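Local coordinates for protein predicted ATPase involved in replication control, Cdc46/Mcm family (Methanopyrus kandleri AV19, PDB 3F8T) that is a homolog of the replicative MCM helicases that probably binds ATP and single-stranded DNA, at residues 185-190 with 406-411; 197-202 with 400-405; 206-211 with 228-233. The protein carries 2 engineered substitutions. All coordinates share one frame; numbering follows the deposited sequence.

Contact 1: 185-190 with 406-411; sequences EVHPDP and AIREHP
The guanidinium of Arg408 lies between two side chains: His187 CE1 sits 3.5 Å above one face, displaced toward the rim, and the carboxylate carbon of Glu409 lies likewise over the opposite face. The imidazole does not lie flat on the guanidinium; their planes are 63° apart, and CE1 approaches Arg408 NH1 to 3.7 Å. Next to CE1 in the ring, His187 NE2 donates to Glu185 OE1 over 2.9 Å, a bond bent to 134° that reaches the anti side of the oxygen from well out of the carboxylate plane. This His-carboxylate hydrogen bond probably limits how the imidazole can turn.

Arg408 leaves its helix with CG anti to the backbone N (chi1 -176°) and stays extended until it bends at chi3, which swings the guanidinium alongside the 185-190 backbone. There NH2 reaches Val186 O at 2.9 Å, but the N-H points poorly at the oxygen, and the bond is weak. Glu409 OE2 is 2.7 Å from Arg408 NH1, a salt bridge between sequence neighbours made over the face of the guanidinium and not along an N-H. Arginine suits this place: its aliphatic stem packs on Glu185, Arg408 CD to Glu185 CG at 3.9 Å, while its flat, charged end takes a ring atom over one face and a carboxylate over the other. The charge of Glu185, close to the guanidinium but not paired with it, would probably stabilise the arginine's positive charge.

Val186 turns its side chain onto Arg401 and Leu404 of helix 396-409, and Pro188 packs on Tyr405. This is an extended linker from strand 176-180 of the OB-fold region, laid against the C-terminal end of helix 396-409 in the AAA-lid region before the chain enters helix 190-201.

Contact 2: 197-202 with 400-405; sequences RELADK and RRYLLY
In both Leu199 and Tyr402 the first torsion is close to 180° (-174° and -179°), which turns CG away from the residue's own N and, from facing helices, sends the two side chains across the gap, past each other at a slant. Leu199 CD2 is thereby set over the middle of the Tyr402 ring, 3.9 Å from its centroid and 13° off the ring normal, a well-centred CH-pi contact. Leu199 CB adds a touch on Tyr402 CE1 at 4.0 Å, so that the leucine meets the ring with its stem as well as its tip.

The tyrosine is long enough to reach past Leu199 to the next residue of helix 190-201. Its OH comes within 3.3 Å of both CA and CB of Ala200. Alanine suits this place, since its small methyl lets the phenol oxygen come close to the helix backbone. The hydroxyl makes its hydrogen bond elsewhere, with Met465 O in helix 449-465, so this buried polar atom is satisfied while its carbon neighbours pack on the alanine. Replacing Tyr402 by an alanine would probably leave Leu199 CD2 without its aromatic face, open a gap beside Ala200 and leave Met465 O without this partner.

Nearby, the rings of Tyr405 and Phe196 meet, and Arg401 forms a salt bridge with Glu192, extending the pairing of the two helices toward the start of helix 190-201.

No hydrogen bond joins 197-202 to 400-405. Their cohesion is therefore apolar and aromatic, resting on dispersion and shape, while the one polar end involved ties this interface to a third helix.

Contact 3: 206-211 with 228-233; sequences TTFARA and QLFSCV
Phe208 and Phe230 meet as a T-shaped pair, their planes at 90° and their centroids 4.9 Å apart. Phe208 offers the face and Phe230 the edge. The leading atoms of that edge are CE1 and CZ: Phe230 CE1 stands 3.6 Å above the Phe208 plane, over the ring centre, and Phe230 CZ lies 3.6 Å from Phe208 CZ. Slightly positive edge hydrogens thus point into the pi cloud, the electrostatically favourable way for two phenylalanines to pack in a buried place where neither needs a polar partner. With similar first torsions (-86° and -79°) both rings are thrown from their backbones toward one another, where they cross at about a right angle.

The backbone bearing Phe230 is well held. Helix 219-229 ends in a type I turn from Leu229 to Cys232, and Ser231 folds its short side chain back to give a 2.7 Å hydrogen bond from OG to Gln228 O, on a lone pair; Ser231 N also donates to that oxygen.

Around the pair, Phe208 also touches Tyr402, while Phe230 packs on Leu403 and Ala406 of helix 396-409 and on Ala461 and Met465. The rings belong to a mixed aromatic and aliphatic core joining early helices of the MCM P-loop region to helices of the AAA-lid.

In the fold
From the N-terminal side, the chain leaves strand 176-180 and runs as the linker 185-190 into helix 190-201 and then helix 204-212. Contact 3 closes the shortest loop, from 204-212 to the end of helix 219-229. The chain then passes through the five-stranded parallel sheet before helix 396-409 closes contact 2 and, a little farther on, contact 1. The three loops nest without crossing: 3 within 2, and 2 within 1. Helix 396-409 serves contacts 1 and 2 directly and also packs on contact 3, tying the linker from the OB-fold region, the early P-loop-region helices and the AAA-lid together.

Contact 1: 185-190 with 406-411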
# COMPACT_ATOMS: atom_id res chain seq x y z
N GLU A 185 7.38 4.04 -5.05
CA GLU A 185 7.64 5.31 -5.72
C GLU A 185 8.10 5.10 -7.17
O GLU A 185 8.92 4.22 -7.45
CB GLU A 185 8.74 6.08 -4.99
CG GLU A 185 8.43 6.46 -3.55
CD GLU A 185 9.59 7.17 -2.88
OE1 GLU A 185 10.14 8.14 -3.47
OE2 GLU A 185 9.97 6.75 -1.76
N VAL A 186 7.57 5.92 -8.07
CA VAL A 186 7.99 5.95 -9.46
C VAL A 186 8.60 7.33 -9.70
O VAL A 186 7.99 8.35 -9.38
CB VAL A 186 6.77 5.71 -10.40
CG1 VAL A 186 7.00 6.29 -11.78
CG2 VAL A 186 6.47 4.21 -10.51
N HIS A 187 9.81 7.36 -10.23
CA HIS A 187 10.47 8.60 -10.60
C HIS A 187 10.75 8.53 -12.10
O HIS A 187 11.79 7.99 -12.53
CB HIS A 187 11.74 8.82 -9.76
CG HIS A 187 11.48 8.89 -8.29
ND1 HIS A 187 10.84 9.96 -7.69
CD2 HIS A 187 11.79 8.03 -7.29
CE1 HIS A 187 10.75 9.75 -6.39
NE2 HIS A 187 11.32 8.59 -6.12
N PRO A 188 9.80 9.05 -12.91
CA PRO A 188 9.88 8.95 -14.36
C PRO A 188 11.00 9.83 -14.91
O PRO A 188 11.27 10.91 -14.35
CB PRO A 188 8.52 9.48 -14.82
CG PRO A 188 8.07 10.39 -13.74
CD PRO A 188 8.60 9.79 -12.46
N ASP A 189 11.63 9.37 -15.98
CA ASP A 189 12.57 10.19 -16.73
C ASP A 189 11.81 11.11 -17.69
O ASP A 189 10.58 11.01 -17.77
CB ASP A 189 13.63 9.32 -17.45
CG ASP A 189 13.07 8.46 -18.59
OD1 ASP A 189 11.99 8.76 -19.18
OD2 ASP A 189 13.74 7.46 -18.91
N PRO A 190 12.52 12.02 -18.40
CA PRO A 190 11.82 12.97 -19.24
C PRO A 190 10.91 12.33 -20.29
O PRO A 190 9.81 12.81 -20.49
CB PRO A 190 12.96 13.76 -19.91
CG PRO A 190 14.07 13.67 -18.94
CD PRO A 190 13.97 12.26 -18.42
N ALA A 406 0.57 9.23 -10.13
CA ALA A 406 -0.58 10.11 -9.85
C ALA A 406 -0.95 10.13 -8.36
O ALA A 406 -1.23 11.19 -7.80
CB ALA A 406 -1.79 9.67 -10.71
N ILE A 407 -0.96 8.95 -7.74
CA ILE A 407 -1.32 8.80 -6.31
C ILE A 407 -0.34 9.54 -5.42
O ILE A 407 -0.74 10.23 -4.47
CB ILE A 407 -1.35 7.30 -5.85
CG1 ILE A 407 -2.49 6.53 -6.51
CG2 ILE A 407 -1.47 7.18 -4.27
CD1 ILE A 407 -2.38 4.99 -6.28
N ARG A 408 0.95 9.39 -5.70
CA ARG A 408 2.00 9.98 -4.86
C ARG A 408 2.05 11.49 -5.08
O ARG A 408 2.27 12.26 -4.13
CB ARG A 408 3.37 9.37 -5.18
CG ARG A 408 4.51 9.88 -4.24
CD ARG A 408 5.86 9.24 -4.59
NE ARG A 408 6.18 9.47 -5.99
CZ ARG A 408 6.93 10.48 -6.45
NH1 ARG A 408 7.48 11.35 -5.61
NH2 ARG A 408 7.13 10.60 -7.76
N GLU A 409 1.84 11.92 -6.32
CA GLU A 409 2.00 13.32 -6.67
C GLU A 409 0.75 14.15 -6.42
O GLU A 409 0.85 15.36 -6.25
CB GLU A 409 2.43 13.50 -8.13
CG GLU A 409 3.86 13.04 -8.42
CD GLU A 409 4.89 13.66 -7.48
OE1 GLU A 409 4.87 14.89 -7.28
OE2 GLU A 409 5.72 12.92 -6.94
N HIS A 410 -0.41 13.51 -6.41
CA HIS A 410 -1.68 14.23 -6.19
C HIS A 410 -2.57 13.57 -5.13
O HIS A 410 -3.70 13.19 -5.42
CB HIS A 410 -2.39 14.42 -7.53
CG HIS A 410 -1.53 15.10 -8.54
ND1 HIS A 410 -1.36 16.47 -8.56
CD2 HIS A 410 -0.71 14.61 -9.50
CE1 HIS A 410 -0.50 16.79 -9.52
NE2 HIS A 410 -0.09 15.68 -10.10
N PRO A 411 -2.05 13.44 -3.89
CA PRO A 411 -2.79 12.70 -2.86
C PRO A 411 -4.06 13.41 -2.44
O PRO A 411 -5.03 12.76 -2.03
CB PRO A 411 -1.81 12.63 -1.68
CG PRO A 411 -0.91 13.83 -1.87
CD PRO A 411 -0.76 13.96 -3.37

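Contact 2: 197-202 with 400-405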
# COMPACT_ATOMS: atom_id res chain seq x y z
N ARG A 197 2.25 13.00 -19.36
CA ARG A 197 1.55 14.23 -19.68
C ARG A 197 0.60 14.05 -20.86
O ARG A 197 -0.51 14.56 -20.83
CB ARG A 197 2.51 15.40 -19.92
CG ARG A 197 1.80 16.74 -20.17
CD ARG A 197 0.82 17.11 -19.04
NE ARG A 197 1.43 17.09 -17.70
CZ ARG A 197 0.74 17.15 -16.56
NH1 ARG A 197 -0.58 17.24 -16.60
NH2 ARG A 197 1.37 17.12 -15.39
N GLU A 198 1.03 13.29 -21.87
CA GLU A 198 0.17 12.98 -23.00
C GLU A 198 -1.07 12.18 -22.59
O GLU A 198 -2.17 12.48 -23.04
CB GLU A 198 0.95 12.23 -24.09
CG GLU A 198 1.88 13.17 -24.88
CD GLU A 198 2.83 12.40 -25.77
OE1 GLU A 198 2.39 11.39 -26.37
OE2 GLU A 198 4.00 12.81 -25.88
N LEU A 199 -0.88 11.20 -21.72
CA LEU A 199 -2.01 10.41 -21.22
C LEU A 199 -3.00 11.31 -20.48
O LEU A 199 -4.20 11.30 -20.77
CB LEU A 199 -1.53 9.24 -20.34
CG LEU A 199 -2.54 8.20 -19.82
CD1 LEU A 199 -3.47 7.72 -20.93
CD2 LEU A 199 -1.81 7.01 -19.17
N ALA A 200 -2.49 12.12 -19.55
CA ALA A 200 -3.31 13.10 -18.82
C ALA A 200 -4.16 14.02 -19.69
O ALA A 200 -5.32 14.31 -19.37
CB ALA A 200 -2.44 13.92 -17.89
N ASP A 201 -3.58 14.50 -20.79
CA ASP A 201 -4.27 15.42 -21.70
C ASP A 201 -5.40 14.76 -22.49
O ASP A 201 -6.34 15.43 -22.90
CB ASP A 201 -3.27 16.06 -22.67
CG ASP A 201 -2.47 17.18 -22.03
OD1 ASP A 201 -2.92 17.74 -21.01
OD2 ASP A 201 -1.40 17.51 -22.55
N LYS A 202 -5.31 13.44 -22.71
CA LYS A 202 -6.30 12.71 -23.50
C LYS A 202 -7.60 12.42 -22.74
O LYS A 202 -8.26 13.31 -22.23
CB LYS A 202 -5.70 11.39 -23.97
CG LYS A 202 -4.66 11.53 -25.05
CD LYS A 202 -4.03 10.18 -25.37
CE LYS A 202 -2.72 10.36 -26.13
NZ LYS A 202 -1.85 9.16 -25.99
N ARG A 400 0.16 1.23 -14.98
CA ARG A 400 0.41 1.03 -13.54
C ARG A 400 1.36 2.08 -12.99
O ARG A 400 1.15 2.62 -11.89
CB ARG A 400 0.97 -0.36 -13.29
CG ARG A 400 0.94 -0.77 -11.82
CD ARG A 400 1.78 -2.02 -11.57
NE ARG A 400 1.69 -2.96 -12.68
CZ ARG A 400 2.65 -3.20 -13.57
NH1 ARG A 400 3.82 -2.58 -13.51
NH2 ARG A 400 2.43 -4.08 -14.54
N ARG A 401 2.43 2.36 -13.74
CA ARG A 401 3.39 3.39 -13.32
C ARG A 401 2.77 4.80 -13.27
O ARG A 401 3.07 5.57 -12.36
CB ARG A 401 4.64 3.37 -14.19
CG ARG A 401 5.56 2.21 -13.86
CD ARG A 401 6.67 2.11 -14.89
NE ARG A 401 7.61 3.22 -14.76
CZ ARG A 401 8.61 3.26 -13.88
NH1 ARG A 401 8.83 2.25 -13.04
NH2 ARG A 401 9.40 4.32 -13.87
N TYR A 402 1.90 5.11 -14.23
CA TYR A 402 1.15 6.37 -14.22
C TYR A 402 0.29 6.48 -12.96
O TYR A 402 0.25 7.52 -12.34
CB TYR A 402 0.24 6.44 -15.44
CG TYR A 402 -0.60 7.69 -15.60
CD1 TYR A 402 -0.09 8.81 -16.23
CD2 TYR A 402 -1.94 7.73 -15.19
CE1 TYR A 402 -0.84 9.95 -16.42
CE2 TYR A 402 -2.72 8.86 -15.38
CZ TYR A 402 -2.17 9.97 -15.99
OH TYR A 402 -2.93 11.09 -16.21
N LEU A 403 -0.39 5.39 -12.62
CA LEU A 403 -1.24 5.37 -11.42
C LEU A 403 -0.41 5.64 -10.17
O LEU A 403 -0.74 6.50 -9.36
CB LEU A 403 -1.95 4.03 -11.27
CG LEU A 403 -2.75 3.75 -10.00
CD1 LEU A 403 -3.89 4.77 -9.79
CD2 LEU A 403 -3.31 2.33 -10.07
N LEU A 404 0.69 4.90 -10.04
CA LEU A 404 1.59 5.06 -8.90
C LEU A 404 2.06 6.50 -8.77
O LEU A 404 2.14 7.07 -7.65
CB LEU A 404 2.81 4.14 -9.08
CG LEU A 404 2.62 2.66 -8.76
CD1 LEU A 404 3.86 1.88 -9.15
CD2 LEU A 404 2.33 2.45 -7.27
N TYR A 405 2.43 7.06 -9.91
CA TYR A 405 2.87 8.44 -10.00
C TYR A 405 1.75 9.40 -9.54
O TYR A 405 1.95 10.26 -8.65
CB TYR A 405 3.31 8.74 -11.43
CG TYR A 405 3.87 10.13 -11.61
CD1 TYR A 405 5.15 10.46 -11.16
CD2 TYR A 405 3.12 11.12 -12.25
CE1 TYR A 405 5.65 11.75 -11.34
CE2 TYR A 405 3.62 12.39 -12.43
CZ TYR A 405 4.88 12.70 -11.97
OH TYR A 405 5.35 13.96 -12.15

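Contact 3: 206-211 with 228-233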
# COMPACT_ATOMS: atom_id res chain seq x y z
N THR A 206 -11.34 6.69 -19.97
CA THR A 206 -11.73 5.67 -20.96
C THR A 206 -10.65 4.62 -21.18
O THR A 206 -10.93 3.41 -21.26
CB THR A 206 -12.17 6.33 -22.29
OG1 THR A 206 -13.28 7.20 -22.02
CG2 THR A 206 -12.61 5.28 -23.27
N THR A 207 -9.40 5.07 -21.26
CA THR A 207 -8.27 4.16 -21.40
C THR A 207 -8.20 3.13 -20.27
O THR A 207 -8.07 1.92 -20.53
CB THR A 207 -6.96 4.95 -21.49
OG1 THR A 207 -7.04 5.85 -22.59
CG2 THR A 207 -5.79 4.04 -21.68
N PHE A 208 -8.26 3.59 -19.02
CA PHE A 208 -8.19 2.68 -17.88
C PHE A 208 -9.42 1.78 -17.82
O PHE A 208 -9.29 0.59 -17.53
CB PHE A 208 -8.03 3.45 -16.56
CG PHE A 208 -6.62 3.79 -16.21
CD1 PHE A 208 -6.05 4.99 -16.62
CD2 PHE A 208 -5.85 2.89 -15.45
CE1 PHE A 208 -4.73 5.31 -16.26
CE2 PHE A 208 -4.54 3.20 -15.09
CZ PHE A 208 -3.97 4.40 -15.51
N ALA A 209 -10.60 2.33 -18.14
CA ALA A 209 -11.86 1.59 -18.10
C ALA A 209 -11.85 0.42 -19.07
O ALA A 209 -12.27 -0.68 -18.75
CB ALA A 209 -13.04 2.53 -18.43
N ARG A 210 -11.34 0.66 -20.27
CA ARG A 210 -11.23 -0.39 -21.28
C ARG A 210 -10.15 -1.41 -20.93
O ARG A 210 -10.30 -2.61 -21.21
CB ARG A 210 -10.98 0.22 -22.67
CG ARG A 210 -12.28 0.49 -23.42
CD ARG A 210 -12.50 1.95 -23.70
NE ARG A 210 -13.66 2.19 -24.57
CZ ARG A 210 -14.93 2.20 -24.15
NH1 ARG A 210 -15.91 2.44 -25.01
NH2 ARG A 210 -15.22 1.96 -22.87
N ALA A 211 -9.07 -0.95 -20.30
CA ALA A 211 -8.05 -1.86 -19.83
C ALA A 211 -8.63 -2.84 -18.82
O ALA A 211 -8.35 -4.03 -18.87
CB ALA A 211 -6.89 -1.09 -19.21
N GLN A 228 -11.83 3.89 -8.80
CA GLN A 228 -11.41 3.24 -7.54
C GLN A 228 -9.87 3.12 -7.40
O GLN A 228 -9.32 3.44 -6.34
CB GLN A 228 -12.09 1.88 -7.36
CG GLN A 228 -11.63 1.17 -6.08
CD GLN A 228 -12.27 -0.17 -5.91
OE1 GLN A 228 -12.30 -0.97 -6.85
NE2 GLN A 228 -12.81 -0.44 -4.71
N LEU A 229 -9.19 2.68 -8.45
CA LEU A 229 -7.72 2.61 -8.43
C LEU A 229 -7.10 3.96 -8.07
O LEU A 229 -6.20 4.03 -7.24
CB LEU A 229 -7.16 2.14 -9.78
CG LEU A 229 -7.34 0.62 -10.04
CD1 LEU A 229 -7.10 0.33 -11.53
CD2 LEU A 229 -6.42 -0.21 -9.17
N PHE A 230 -7.65 5.02 -8.65
CA PHE A 230 -7.17 6.38 -8.41
C PHE A 230 -7.63 6.98 -7.07
O PHE A 230 -7.35 8.16 -6.77
CB PHE A 230 -7.53 7.27 -9.60
CG PHE A 230 -6.58 7.08 -10.77
CD1 PHE A 230 -6.81 6.08 -11.71
CD2 PHE A 230 -5.45 7.89 -10.89
CE1 PHE A 230 -5.92 5.89 -12.77
CE2 PHE A 230 -4.57 7.71 -11.96
CZ PHE A 230 -4.81 6.72 -12.90
N SER A 231 -8.31 6.17 -6.26
CA SER A 231 -8.69 6.60 -4.91
C SER A 231 -7.79 5.98 -3.84
O SER A 231 -8.01 6.19 -2.64
CB SER A 231 -10.15 6.25 -4.63
OG SER A 231 -10.26 4.89 -4.28
N CYS A 232 -6.82 5.19 -4.26
CA CYS A 232 -5.93 4.48 -3.34
C CYS A 232 -4.94 5.41 -2.62
O CYS A 232 -3.78 5.49 -3.00
CB CYS A 232 -5.19 3.37 -4.07
SG CYS A 232 -6.21 1.94 -4.43
N VAL A 233 -5.40 6.11 -1.60
CA VAL A 233 -4.52 7.04 -0.87
C VAL A 233 -4.71 6.85 0.63
O VAL A 233 -5.71 6.28 1.05
CB VAL A 233 -4.73 8.53 -1.28
CG1 VAL A 233 -4.60 8.74 -2.81
CG2 VAL A 233 -6.05 9.04 -0.82